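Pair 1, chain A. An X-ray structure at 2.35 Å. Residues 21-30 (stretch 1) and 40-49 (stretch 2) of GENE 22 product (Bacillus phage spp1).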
# COMPACT_ATOMS: atom_id res chain seq x y z
N GLU A 21 -8.81 -1.00 9.34
CA GLU A 21 -10.23 -1.17 9.42
C GLU A 21 -10.92 0.06 10.00
O GLU A 21 -12.02 0.33 9.67
CB GLU A 21 -10.56 -2.47 10.18
CG GLU A 21 -11.12 -3.61 9.27
CD GLU A 21 -10.68 -5.07 9.57
OE1 GLU A 21 -10.65 -5.52 10.73
OE2 GLU A 21 -10.42 -5.80 8.60
N THR A 22 -10.24 0.84 10.80
CA THR A 22 -10.81 2.04 11.41
C THR A 22 -10.50 3.32 10.63
O THR A 22 -11.30 4.26 10.64
CB THR A 22 -10.37 2.22 12.88
OG1 THR A 22 -8.94 2.19 12.97
CG2 THR A 22 -10.96 1.12 13.76
N GLY A 23 -9.35 3.36 9.95
CA GLY A 23 -8.97 4.55 9.18
C GLY A 23 -7.67 4.46 8.40
O GLY A 23 -7.44 3.50 7.67
N ILE A 24 -6.85 5.50 8.54
CA ILE A 24 -5.59 5.62 7.81
C ILE A 24 -4.41 5.74 8.78
O ILE A 24 -4.48 6.49 9.76
CB ILE A 24 -5.61 6.84 6.84
CG1 ILE A 24 -6.69 6.68 5.76
CG2 ILE A 24 -4.23 7.10 6.21
CD1 ILE A 24 -6.49 5.51 4.78
N GLU A 25 -3.35 4.99 8.50
CA GLU A 25 -2.11 5.06 9.26
C GLU A 25 -0.94 5.47 8.38
O GLU A 25 -0.66 4.83 7.36
CB GLU A 25 -1.80 3.70 9.89
CG GLU A 25 -2.10 3.62 11.38
CD GLU A 25 -1.89 2.22 11.93
OE1 GLU A 25 -0.88 1.56 11.58
OE2 GLU A 25 -2.74 1.77 12.73
N VAL A 26 -0.28 6.55 8.76
CA VAL A 26 0.95 6.98 8.10
C VAL A 26 2.09 6.83 9.11
O VAL A 26 2.04 7.40 10.20
CB VAL A 26 0.87 8.44 7.60
CG1 VAL A 26 2.14 8.83 6.86
CG2 VAL A 26 -0.34 8.64 6.69
N SER A 27 3.09 6.03 8.74
CA SER A 27 4.24 5.81 9.61
C SER A 27 5.18 7.02 9.58
O SER A 27 5.06 7.88 8.71
CB SER A 27 5.00 4.55 9.18
OG SER A 27 5.74 4.77 7.99
N ALA A 28 6.09 7.07 10.55
CA ALA A 28 7.15 8.07 10.55
C ALA A 28 8.08 7.78 9.38
O ALA A 28 8.41 6.62 9.11
CB ALA A 28 7.91 8.03 11.86
N GLY A 29 8.48 8.83 8.67
CA GLY A 29 9.32 8.66 7.50
C GLY A 29 10.13 9.89 7.13
O GLY A 29 10.41 10.74 7.98
N GLU A 30 10.50 9.97 5.86
CA GLU A 30 11.35 11.04 5.36
C GLU A 30 10.82 11.61 4.06
O GLU A 30 10.48 10.87 3.13
CB GLU A 30 12.78 10.53 5.15
CG GLU A 30 13.53 10.19 6.43
CD GLU A 30 14.89 9.58 6.16
OE1 GLU A 30 15.88 10.05 6.76
OE2 GLU A 30 14.98 8.63 5.35
N PRO A 40 12.60 15.22 8.18
CA PRO A 40 11.86 14.23 8.96
C PRO A 40 10.35 14.47 8.96
O PRO A 40 9.90 15.62 9.07
CB PRO A 40 12.43 14.40 10.38
CG PRO A 40 12.91 15.80 10.43
CD PRO A 40 13.36 16.15 9.03
N VAL A 41 9.58 13.39 8.82
CA VAL A 41 8.12 13.47 8.82
C VAL A 41 7.56 12.58 9.93
O VAL A 41 7.85 11.38 9.98
CB VAL A 41 7.52 13.07 7.45
CG1 VAL A 41 6.00 13.07 7.50
CG2 VAL A 41 8.01 14.02 6.36
N GLU A 42 6.78 13.17 10.80
CA GLU A 42 6.17 12.45 11.90
C GLU A 42 5.01 11.53 11.51
O GLU A 42 4.36 11.71 10.51
CB GLU A 42 5.78 13.41 13.03
CG GLU A 42 4.60 14.32 12.71
CD GLU A 42 4.47 15.56 13.59
OE1 GLU A 42 4.10 15.40 14.75
OE2 GLU A 42 4.72 16.68 13.12
N GLU A 43 4.82 10.49 12.26
CA GLU A 43 3.69 9.63 12.08
C GLU A 43 2.36 10.41 12.21
O GLU A 43 2.30 11.42 12.81
CB GLU A 43 3.82 8.41 13.00
CG GLU A 43 3.12 8.48 14.30
CD GLU A 43 3.37 7.32 15.28
OE1 GLU A 43 4.38 6.62 15.21
OE2 GLU A 43 2.54 7.10 16.15
N VAL A 44 1.32 9.92 11.60
CA VAL A 44 -0.00 10.50 11.69
C VAL A 44 -1.03 9.45 11.38
O VAL A 44 -0.84 8.63 10.56
CB VAL A 44 -0.20 11.73 10.75
CG1 VAL A 44 -0.23 11.34 9.32
CG2 VAL A 44 -1.40 12.47 11.10
N SER A 45 -2.13 9.49 12.08
CA SER A 45 -3.24 8.65 11.79
C SER A 45 -4.60 9.28 12.07
O SER A 45 -4.68 10.19 12.85
CB SER A 45 -3.04 7.27 12.43
OG SER A 45 -3.27 7.27 13.78
N PHE A 46 -5.65 8.81 11.41
CA PHE A 46 -7.01 9.32 11.62
C PHE A 46 -8.06 8.28 11.26
O PHE A 46 -7.85 7.44 10.38
CB PHE A 46 -7.23 10.64 10.85
CG PHE A 46 -7.08 10.52 9.35
CD1 PHE A 46 -8.19 10.29 8.54
CD2 PHE A 46 -5.83 10.65 8.75
CE1 PHE A 46 -8.06 10.19 7.15
CE2 PHE A 46 -5.69 10.55 7.36
CZ PHE A 46 -6.81 10.32 6.57
N ASP A 47 -9.20 8.35 11.95
CA ASP A 47 -10.33 7.47 11.67
C ASP A 47 -11.07 7.93 10.42
O ASP A 47 -11.22 9.14 10.19
CB ASP A 47 -11.30 7.44 12.86
CG ASP A 47 -10.67 6.88 14.13
OD1 ASP A 47 -9.81 5.98 14.04
OD2 ASP A 47 -11.05 7.35 15.22
N LEU A 48 -11.52 6.98 9.62
CA LEU A 48 -12.38 7.28 8.47
C LEU A 48 -13.84 7.19 8.91
O LEU A 48 -14.59 6.32 8.46
CB LEU A 48 -12.06 6.35 7.30
CG LEU A 48 -10.74 6.60 6.57
CD1 LEU A 48 -10.35 5.39 5.73
CD2 LEU A 48 -10.79 7.86 5.71
N THR A 49 -14.21 8.10 9.81
CA THR A 49 -15.52 8.12 10.45
C THR A 49 -16.62 8.53 9.48
O THR A 49 -16.54 9.61 8.88
CB THR A 49 -15.52 9.05 11.69
OG1 THR A 49 -14.38 8.77 12.51
CG2 THR A 49 -16.80 8.87 12.51
O HOH W 1 5.48 5.33 12.74

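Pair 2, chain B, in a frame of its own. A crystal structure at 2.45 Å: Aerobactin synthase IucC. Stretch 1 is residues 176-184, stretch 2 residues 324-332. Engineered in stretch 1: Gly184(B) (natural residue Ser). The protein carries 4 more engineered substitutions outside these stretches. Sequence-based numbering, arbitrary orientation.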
# COMPACT_ATOMS: atom_id res chain seq x y z
N GLU B 176 -5.99 16.54 -24.18
CA GLU B 176 -7.16 17.29 -23.77
C GLU B 176 -7.44 17.17 -22.28
O GLU B 176 -8.21 17.97 -21.74
CB GLU B 176 -8.39 16.82 -24.56
CG GLU B 176 -8.78 15.37 -24.32
CD GLU B 176 -10.05 14.98 -25.05
OE1 GLU B 176 -10.69 15.86 -25.67
OE2 GLU B 176 -10.42 13.79 -25.01
N HIS B 177 -6.83 16.20 -21.60
CA HIS B 177 -7.07 15.98 -20.18
C HIS B 177 -6.09 16.72 -19.27
O HIS B 177 -6.27 16.68 -18.05
CB HIS B 177 -6.99 14.49 -19.85
CG HIS B 177 -8.12 13.68 -20.41
ND1 HIS B 177 -9.22 14.25 -21.00
CD2 HIS B 177 -8.31 12.34 -20.45
CE1 HIS B 177 -10.05 13.29 -21.39
NE2 HIS B 177 -9.52 12.12 -21.07
N MET B 178 -5.07 17.37 -19.82
CA MET B 178 -3.99 17.91 -19.00
C MET B 178 -3.78 19.40 -19.27
O MET B 178 -3.91 19.86 -20.41
CB MET B 178 -2.68 17.17 -19.26
CG MET B 178 -1.82 17.03 -18.01
SD MET B 178 -0.23 16.24 -18.30
CE MET B 178 -0.73 14.77 -19.19
N VAL B 179 -3.45 20.12 -18.21
CA VAL B 179 -3.00 21.50 -18.29
C VAL B 179 -1.48 21.50 -18.23
O VAL B 179 -0.89 20.83 -17.37
CB VAL B 179 -3.59 22.34 -17.14
CG1 VAL B 179 -3.13 23.79 -17.23
CG2 VAL B 179 -5.11 22.26 -17.15
N TRP B 180 -0.84 22.22 -19.14
CA TRP B 180 0.61 22.22 -19.27
C TRP B 180 1.10 23.66 -19.39
O TRP B 180 0.76 24.35 -20.36
CB TRP B 180 1.05 21.39 -20.48
CG TRP B 180 2.53 21.21 -20.61
CD1 TRP B 180 3.32 21.66 -21.62
CD2 TRP B 180 3.40 20.53 -19.69
NE1 TRP B 180 4.63 21.31 -21.40
CE2 TRP B 180 4.70 20.61 -20.22
CE3 TRP B 180 3.20 19.86 -18.48
CZ2 TRP B 180 5.80 20.05 -19.57
CZ3 TRP B 180 4.29 19.31 -17.84
CH2 TRP B 180 5.58 19.40 -18.39
N ARG B 181 1.88 24.10 -18.40
CA ARG B 181 2.30 25.50 -18.30
C ARG B 181 3.79 25.68 -18.60
O ARG B 181 4.39 26.65 -18.13
CB ARG B 181 1.97 26.04 -16.91
N CYS B 182 4.39 24.78 -19.37
CA CYS B 182 5.80 24.91 -19.71
C CYS B 182 6.08 26.27 -20.35
O CYS B 182 5.29 26.75 -21.17
CB CYS B 182 6.23 23.78 -20.65
SG CYS B 182 7.93 23.90 -21.23
N ASP B 183 7.20 26.87 -19.98
CA ASP B 183 7.53 28.23 -20.40
C ASP B 183 8.93 28.26 -21.00
O ASP B 183 9.82 27.49 -20.61
CB ASP B 183 7.45 29.21 -19.23
N GLY B 184 9.12 29.18 -21.95
CA GLY B 184 10.43 29.44 -22.51
C GLY B 184 10.86 28.47 -23.58
O GLY B 184 10.06 28.05 -24.42
N GLU B 324 10.48 27.68 -11.44
CA GLU B 324 9.69 26.52 -11.85
C GLU B 324 9.32 26.69 -13.32
O GLU B 324 8.27 27.27 -13.64
CB GLU B 324 8.43 26.39 -10.99
CG GLU B 324 8.71 26.04 -9.53
CD GLU B 324 7.45 25.89 -8.71
OE1 GLU B 324 6.35 26.15 -9.25
OE2 GLU B 324 7.55 25.49 -7.53
N PRO B 325 10.15 26.21 -14.25
CA PRO B 325 9.88 26.48 -15.67
C PRO B 325 8.70 25.70 -16.23
O PRO B 325 8.08 26.17 -17.19
CB PRO B 325 11.19 26.09 -16.36
CG PRO B 325 11.84 25.12 -15.43
CD PRO B 325 11.46 25.57 -14.05
N ALA B 326 8.37 24.54 -15.67
CA ALA B 326 7.32 23.70 -16.22
C ALA B 326 6.48 23.10 -15.10
O ALA B 326 6.99 22.79 -14.02
CB ALA B 326 7.89 22.57 -17.09
N ALA B 327 5.19 22.95 -15.37
CA ALA B 327 4.25 22.38 -14.42
C ALA B 327 3.10 21.74 -15.19
O ALA B 327 2.87 22.05 -16.36
CB ALA B 327 3.72 23.44 -13.45
N GLY B 328 2.39 20.85 -14.51
CA GLY B 328 1.27 20.17 -15.14
C GLY B 328 0.37 19.50 -14.13
O GLY B 328 0.79 19.16 -13.02
N TYR B 329 -0.89 19.33 -14.53
CA TYR B 329 -1.86 18.58 -13.74
C TYR B 329 -2.98 18.13 -14.66
O TYR B 329 -3.07 18.54 -15.82
CB TYR B 329 -2.39 19.41 -12.57
CG TYR B 329 -3.14 20.66 -12.98
CD1 TYR B 329 -4.48 20.61 -13.32
CD2 TYR B 329 -2.50 21.90 -12.99
CE1 TYR B 329 -5.17 21.75 -13.69
CE2 TYR B 329 -3.18 23.05 -13.36
CZ TYR B 329 -4.51 22.97 -13.70
OH TYR B 329 -5.19 24.11 -14.07
N VAL B 330 -3.85 17.27 -14.12
CA VAL B 330 -4.93 16.66 -14.89
C VAL B 330 -6.25 17.27 -14.46
O VAL B 330 -6.43 17.68 -13.30
CB VAL B 330 -4.94 15.13 -14.70
CG1 VAL B 330 -6.08 14.49 -15.49
CG2 VAL B 330 -3.60 14.54 -15.13
N SER B 331 -7.19 17.34 -15.40
CA SER B 331 -8.51 17.90 -15.16
C SER B 331 -9.56 17.00 -15.79
O SER B 331 -9.33 16.40 -16.85
CB SER B 331 -8.62 19.31 -15.74
OG SER B 331 -8.36 19.31 -17.14
N HIS B 332 -10.71 16.90 -15.13
CA HIS B 332 -11.82 16.10 -15.65
C HIS B 332 -11.41 14.64 -15.83
O HIS B 332 -12.21 13.73 -15.62
CB HIS B 332 -12.32 16.67 -16.97

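Two neighbouring antiparallel strands set the same packing problem wherever they occur: the backbone fixes where each side chain starts, and the side chains must fill the space that results. Pair 1, from the phage GENE 22 product, and pair 2, from aerobactin synthase IucC, illustrate the principle. Their central residues superpose with an RMSD of 0.9 Å, and in each the strand axes approach to 4.7 Å, at 178° in pair 1 and 168° in pair 2.

Much of the hydrogen-bond ladder is common to both. Ile24(A) matches Val179(B), and Phe46(A) matches Tyr329(B); each couple is a hydrogen-bonded antiparallel pair with both amides engaged. Ile24(A) N lies 2.9 Å from Phe46(A) O, and Val179(B) N lies 2.9 Å from Tyr329(B) O. The return bonds are slightly longer, 3.1 Å from Phe46(A) N to Ile24(A) O and 3.2 Å from Tyr329(B) N to Val179(B) O. One rung further, Leu48(A) N donates to Thr22(A) O over 2.9 Å, as Ser331(B) N does to His177(B) O over 2.9 Å.

The central solution is almost identical. An aromatic residue with chi1 in the p well lies beside a branched aliphatic residue on the same side of the sheet, so that the aliphatic CB sits over the ring face. Ile24(A) CB comes within 3.7 Å of Phe46(A) CZ, while Val179(B) CG2 reaches Tyr329(B) CE1 at 3.5 Å. The tyrosine hydroxyl leaves this arrangement unchanged.

Beside this shared centre, the solutions diverge. Leu48(A) extends the apolar patch, its CD1 packing 3.9 Å from Ile24(A) CG1. The matching Ser331(B) is shorter and polar; its OG makes a weak hydrogen bond to His177(B) O at 3.5 Å, adding to the backbone bond already received by that carbonyl. At the next matched couple, Val26(A) and Val44(A) pack directly, CB to CG1 at 3.5 Å. Their counterparts are Arg181(B), modelled only to CB, and the small Ala327(B). One backbone bond is kept here: Val26(A) N donates to Val44(A) O at 2.8 Å, and Arg181(B) N to Ala327(B) O at 3.1 Å. The return bond, Val44(A) N to Val26(A) O at 3.0 Å, is found in pair 1 alone.

The other side of the sheet shows how glycine can make room. In pair 1, Glu25(A) CG lies 3.9 Å from Ser45(A) CB. In pair 2 the match is Trp180(B) with Gly328(B), and the indole packs close to the glycine backbone, with Trp180(B) CE3 3.9 Å from Gly328(B) CA; an ideal CB on the glycine would fall 2.8 Å from Trp180(B) CE3, a clash. Among the matched positions, the glycine of pair 1 is Gly23(A), where a CB would point toward the opposing strand. Gly23(A), matched more loosely to Met178(B), brings its CA to 3.3 Å from Phe46(A) O, and an ideal CB would lie only 2.0 Å from that oxygen. Met178(B) does carry a side chain here, with CG 2.9 Å from Tyr329(B) O. A common ladder thus constrains the backbone closely while leaving each flank its own solution.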